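Beta-1,4-mannanase (Aplysia kurodai, PDB 3VUP) probably hydrolyses the beta-1,4-linked mannose backbone of mannans in the digestive fluid of the sea hare. Local coordinates at residues 21-32 against 58-69. Residues are numbered along the deposited sequence; the frame is centred on the assembly and turned at random.
Sequences GNLPWMSYAYDF and SMRLWIHIQGET
Arg60 hands its NH1 to the side-chain oxygen of Asn22: NH1 to OD1 is 2.8 Å, nearly straight at 166°, with OD1 close to the guanidinium plane and the amide turned almost perpendicular to it. The extended chain of Arg60, with CG anti to the backbone N (chi1 177°), lays one guanidinium face against NE1 of Trp62. Further along, Trp25 drives the CZ3 corner of its indole onto the face of Trp62, an edge-to-face pair with the centroids of the six-membered rings 5.0 Å apart and planes at 69°. Trp25 is clamped between Pro24 CG on one face and Tyr28 CD1 on the other. Asn22 ends strand 18-22 and Arg60 and Trp62 lie on strand 58-65, the first two parallel strands of the TIM barrel, linked through helix 36-53; Pro24, Trp25 and Tyr28 belong to the loop following strand 18-22. Past the cis peptide before Pro24, Trp62 N still donates to Pro24 O at 2.9 Å. At the end of strand 58-65, CD1 of Ile65 sits over the Tyr28 ring; farther on, CG2 of Thr69 lies 3.4 Å from the centroid of the Tyr30 ring, and OG1 of Thr69 donates to Ala29 O. In the second shell, Asp158 and Glu293 form salt bridges with Arg60, and NH2 of Arg60 hydrogen-bonds to OD1 of Asn161. A leucine in place of Arg60 would probably leave both carboxylates without this positive partner and Asn22 OD1 without this donor. A Tris molecule, probably from the crystallisation liquor, lies by the Trp62 side chain and may mark a pocket.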
loop_
_atom_site.group_PDB
_atom_site.type_symbol
_atom_site.label_atom_id
_atom_site.label_comp_id
_atom_site.label_asym_id
_atom_site.label_seq_id
_atom_site.Cartn_x
_atom_site.Cartn_y
_atom_site.Cartn_z
ATOM N N GLY A 21 -8.331 3.322 -7.625
ATOM C CA GLY A 21 -7.321 2.544 -8.295
ATOM C C GLY A 21 -5.908 2.953 -7.962
ATOM O O GLY A 21 -5.661 3.906 -7.214
ATOM N N ASN A 22 -4.985 2.190 -8.532
ATOM C CA ASN A 22 -3.560 2.462 -8.482
ATOM C C ASN A 22 -3.170 3.240 -9.721
ATOM O O ASN A 22 -3.401 2.756 -10.832
ATOM C CB ASN A 22 -2.785 1.146 -8.520
ATOM C CG ASN A 22 -2.925 0.335 -7.258
ATOM O OD1 ASN A 22 -2.049 0.373 -6.404
ATOM N ND2 ASN A 22 -4.007 -0.441 -7.149
ATOM N N LEU A 23 -2.570 4.412 -9.541
ATOM C CA LEU A 23 -2.132 5.224 -10.670
ATOM C C LEU A 23 -1.391 4.417 -11.760
ATOM O O LEU A 23 -1.810 4.447 -12.910
ATOM C CB LEU A 23 -1.321 6.424 -10.175
ATOM C CG LEU A 23 -0.845 7.403 -11.242
ATOM C CD1 LEU A 23 -2.035 8.115 -11.865
ATOM C CD2 LEU A 23 0.131 8.398 -10.637
ATOM N N PRO A 24 -0.313 3.679 -11.412
ATOM C CA PRO A 24 0.355 3.552 -10.110
ATOM C C PRO A 24 1.556 4.485 -9.986
ATOM O O PRO A 24 2.125 4.615 -8.903
ATOM C CB PRO A 24 0.813 2.094 -10.098
ATOM C CG PRO A 24 0.808 1.643 -11.526
ATOM C CD PRO A 24 0.279 2.751 -12.392
ATOM N N TRP A 25 1.919 5.107 -11.105
ATOM C CA TRP A 25 3.017 6.053 -11.222
ATOM C C TRP A 25 2.800 6.733 -12.563
ATOM O O TRP A 25 1.964 6.300 -13.358
ATOM C CB TRP A 25 4.382 5.336 -11.212
ATOM C CG TRP A 25 4.453 4.185 -12.154
ATOM C CD1 TRP A 25 4.536 4.235 -13.520
ATOM C CD2 TRP A 25 4.394 2.801 -11.804
ATOM N NE1 TRP A 25 4.540 2.962 -14.039
ATOM C CE2 TRP A 25 4.457 2.063 -13.006
ATOM C CE3 TRP A 25 4.304 2.110 -10.591
ATOM C CZ2 TRP A 25 4.433 0.667 -13.027
ATOM C CZ3 TRP A 25 4.276 0.723 -10.614
ATOM C CH2 TRP A 25 4.335 0.018 -11.826
ATOM N N MET A 26 3.564 7.786 -12.820
ATOM C CA MET A 26 3.597 8.372 -14.151
ATOM C C MET A 26 4.928 8.013 -14.808
ATOM O O MET A 26 4.959 7.298 -15.814
ATOM C CB MET A 26 3.365 9.879 -14.105
ATOM C CG MET A 26 3.220 10.512 -15.489
ATOM S SD MET A 26 1.973 9.759 -16.554
ATOM C CE MET A 26 0.513 9.944 -15.524
ATOM N N SER A 27 6.022 8.492 -14.219
ATOM C CA SER A 27 7.363 8.023 -14.548
ATOM C C SER A 27 7.837 7.173 -13.374
ATOM O O SER A 27 8.111 7.701 -12.296
ATOM C CB SER A 27 8.299 9.209 -14.763
ATOM O OG SER A 27 7.844 10.006 -15.842
ATOM N N TYR A 28 7.900 5.861 -13.577
ATOM C CA TYR A 28 8.221 4.901 -12.517
ATOM C C TYR A 28 9.426 5.333 -11.689
ATOM O O TYR A 28 10.529 5.454 -12.217
ATOM C CB TYR A 28 8.481 3.534 -13.145
ATOM C CG TYR A 28 8.840 2.397 -12.208
ATOM C CD1 TYR A 28 7.859 1.571 -11.673
ATOM C CD2 TYR A 28 10.163 2.098 -11.920
ATOM C CE1 TYR A 28 8.179 0.505 -10.843
ATOM C CE2 TYR A 28 10.500 1.028 -11.092
ATOM C CZ TYR A 28 9.501 0.227 -10.559
ATOM O OH TYR A 28 9.810 -0.845 -9.740
ATOM N N ALA A 29 9.189 5.573 -10.398
ATOM C CA ALA A 29 10.222 5.935 -9.415
ATOM C C ALA A 29 10.843 7.303 -9.644
ATOM O O ALA A 29 11.821 7.651 -8.984
ATOM C CB ALA A 29 11.313 4.863 -9.330
ATOM N N TYR A 30 10.264 8.058 -10.578
ATOM C CA TYR A 30 10.770 9.352 -11.024
ATOM C C TYR A 30 9.676 10.411 -10.990
ATOM O O TYR A 30 9.662 11.317 -11.824
ATOM C CB TYR A 30 11.294 9.233 -12.460
ATOM C CG TYR A 30 12.751 8.928 -12.523
ATOM C CD1 TYR A 30 13.228 7.684 -12.164
ATOM C CD2 TYR A 30 13.659 9.895 -12.933
ATOM C CE1 TYR A 30 14.576 7.409 -12.203
ATOM C CE2 TYR A 30 14.997 9.636 -12.975
ATOM C CZ TYR A 30 15.458 8.390 -12.615
ATOM O OH TYR A 30 16.810 8.158 -12.661
ATOM N N ASP A 31 8.760 10.300 -10.033
ATOM C CA ASP A 31 7.605 11.189 -9.962
ATOM C C ASP A 31 7.720 12.271 -8.891
ATOM O O ASP A 31 7.036 13.283 -8.969
ATOM C CB ASP A 31 6.329 10.389 -9.685
ATOM C CG ASP A 31 5.815 9.629 -10.894
ATOM O OD1 ASP A 31 5.902 10.160 -12.025
ATOM O OD2 ASP A 31 5.270 8.516 -10.693
ATOM N N PHE A 32 8.557 12.030 -7.881
ATOM C CA PHE A 32 8.636 12.887 -6.701
ATOM C C PHE A 32 10.067 13.224 -6.352
ATOM O O PHE A 32 10.952 12.387 -6.481
ATOM C CB PHE A 32 7.928 12.227 -5.517
ATOM C CG PHE A 32 6.465 12.090 -5.742
ATOM C CD1 PHE A 32 5.625 13.169 -5.523
ATOM C CD2 PHE A 32 5.935 10.926 -6.273
ATOM C CE1 PHE A 32 4.283 13.080 -5.790
ATOM C CE2 PHE A 32 4.586 10.833 -6.549
ATOM C CZ PHE A 32 3.760 11.909 -6.296
ATOM N N SER A 58 -10.381 7.285 -4.111
ATOM C CA SER A 58 -9.104 6.759 -3.588
ATOM C C SER A 58 -8.086 6.550 -4.696
ATOM O O SER A 58 -8.437 5.923 -5.699
ATOM C CB SER A 58 -9.325 5.373 -2.975
ATOM O OG SER A 58 -9.978 5.429 -1.730
ATOM N N MET A 59 -6.843 6.980 -4.493
ATOM C CA MET A 59 -5.743 6.725 -5.421
ATOM C C MET A 59 -4.530 6.190 -4.653
ATOM O O MET A 59 -4.057 6.872 -3.739
ATOM C CB MET A 59 -5.353 8.033 -6.119
ATOM C CG MET A 59 -4.262 7.911 -7.172
ATOM S SD MET A 59 -4.822 7.280 -8.761
ATOM C CE MET A 59 -5.437 8.773 -9.542
ATOM N N ARG A 60 -4.019 5.023 -5.040
ATOM C CA ARG A 60 -2.740 4.527 -4.546
ATOM C C ARG A 60 -1.698 4.856 -5.612
ATOM O O ARG A 60 -1.942 4.663 -6.802
ATOM C CB ARG A 60 -2.816 3.019 -4.313
ATOM C CG ARG A 60 -1.503 2.375 -3.847
ATOM C CD ARG A 60 -1.779 0.977 -3.361
ATOM N NE ARG A 60 -0.645 0.199 -2.867
ATOM C CZ ARG A 60 -0.087 -0.834 -3.497
ATOM N NH1 ARG A 60 -0.433 -1.155 -4.740
ATOM N NH2 ARG A 60 0.846 -1.542 -2.873
ATOM N N LEU A 61 -0.546 5.374 -5.197
ATOM C CA LEU A 61 0.533 5.670 -6.139
ATOM C C LEU A 61 1.863 5.511 -5.421
ATOM O O LEU A 61 1.943 5.626 -4.194
ATOM C CB LEU A 61 0.393 7.056 -6.776
ATOM C CG LEU A 61 0.815 8.295 -5.981
ATOM C CD1 LEU A 61 0.742 9.520 -6.875
ATOM C CD2 LEU A 61 -0.048 8.501 -4.752
ATOM N N TRP A 62 2.896 5.205 -6.192
ATOM C CA TRP A 62 4.147 4.738 -5.623
ATOM C C TRP A 62 5.196 5.838 -5.624
ATOM O O TRP A 62 5.322 6.592 -6.592
ATOM C CB TRP A 62 4.659 3.530 -6.389
ATOM C CG TRP A 62 3.776 2.306 -6.369
ATOM C CD1 TRP A 62 2.469 2.194 -5.979
ATOM C CD2 TRP A 62 4.170 1.017 -6.810
ATOM N NE1 TRP A 62 2.039 0.890 -6.129
ATOM C CE2 TRP A 62 3.073 0.150 -6.647
ATOM C CE3 TRP A 62 5.367 0.500 -7.309
ATOM C CZ2 TRP A 62 3.135 -1.207 -6.992
ATOM C CZ3 TRP A 62 5.433 -0.826 -7.646
ATOM C CH2 TRP A 62 4.321 -1.670 -7.496
ATOM N N ILE A 63 5.958 5.902 -4.532
ATOM C CA ILE A 63 6.864 7.013 -4.270
ATOM C C ILE A 63 8.332 6.620 -4.461
ATOM O O ILE A 63 8.873 6.815 -5.547
ATOM C CB ILE A 63 6.619 7.630 -2.863
ATOM C CG1 ILE A 63 5.112 7.876 -2.621
ATOM C CG2 ILE A 63 7.432 8.900 -2.695
ATOM C CD1 ILE A 63 4.442 8.788 -3.623
ATOM N N HIS A 64 8.987 6.069 -3.436
ATOM C CA HIS A 64 10.422 5.771 -3.550
ATOM C C HIS A 64 10.695 4.563 -4.446
ATOM O O HIS A 64 11.680 4.537 -5.195
ATOM C CB HIS A 64 11.075 5.473 -2.194
ATOM C CG HIS A 64 10.813 6.478 -1.108
ATOM N ND1 HIS A 64 10.932 7.843 -1.276
ATOM C CD2 HIS A 64 10.524 6.286 0.200
ATOM C CE1 HIS A 64 10.687 8.446 -0.124
ATOM N NE2 HIS A 64 10.445 7.523 0.789
ATOM N N ILE A 65 9.848 3.542 -4.304
ATOM C CA ILE A 65 9.943 2.277 -5.030
ATOM C C ILE A 65 11.167 1.496 -4.545
ATOM O O ILE A 65 11.081 0.826 -3.514
ATOM C CB ILE A 65 9.800 2.457 -6.559
ATOM C CG1 ILE A 65 8.537 3.293 -6.826
ATOM C CG2 ILE A 65 9.697 1.117 -7.242
ATOM C CD1 ILE A 65 8.058 3.290 -8.253
ATOM N N GLN A 66 12.304 1.595 -5.230
ATOM C CA GLN A 66 13.524 0.990 -4.698
ATOM C C GLN A 66 14.657 2.003 -4.547
ATOM O O GLN A 66 15.831 1.648 -4.539
ATOM C CB GLN A 66 13.934 -0.243 -5.510
ATOM C CG GLN A 66 12.840 -1.299 -5.455
ATOM C CD GLN A 66 13.222 -2.643 -6.036
ATOM O OE1 GLN A 66 13.864 -2.730 -7.090
ATOM N NE2 GLN A 66 12.796 -3.717 -5.363
ATOM N N GLY A 67 14.295 3.268 -4.378
ATOM C CA GLY A 67 15.271 4.305 -4.106
ATOM C C GLY A 67 15.967 4.858 -5.332
ATOM O O GLY A 67 17.065 5.399 -5.224
ATOM N N GLU A 68 15.320 4.736 -6.488
ATOM C CA GLU A 68 15.883 5.235 -7.741
ATOM C C GLU A 68 16.211 6.729 -7.684
ATOM O O GLU A 68 17.268 7.158 -8.163
ATOM C CB GLU A 68 14.927 4.954 -8.896
ATOM C CG GLU A 68 14.850 3.499 -9.347
ATOM C CD GLU A 68 13.976 2.583 -8.494
ATOM O OE1 GLU A 68 13.885 1.401 -8.889
ATOM O OE2 GLU A 68 13.396 3.009 -7.462
ATOM N N THR A 69 15.301 7.519 -7.111
ATOM C CA THR A 69 15.519 8.962 -6.998
ATOM C C THR A 69 15.228 9.553 -5.622
ATOM O O THR A 69 15.837 10.543 -5.249
ATOM C CB THR A 69 14.763 9.775 -8.067
ATOM O OG1 THR A 69 13.353 9.593 -7.910
ATOM C CG2 THR A 69 15.182 9.360 -9.459
HETATM O O HOH W 1 12.269 -0.759 -8.736
HETATM O O HOH W 2 6.869 6.717 -9.123
HETATM O O HOH W 3 12.660 6.865 -6.355
HETATM O O HOH W 4 3.532 8.022 -8.434
HETATM O O HOH W 5 8.817 8.824 -7.556
HETATM O O HOH W 6 11.105 9.714 -6.135
#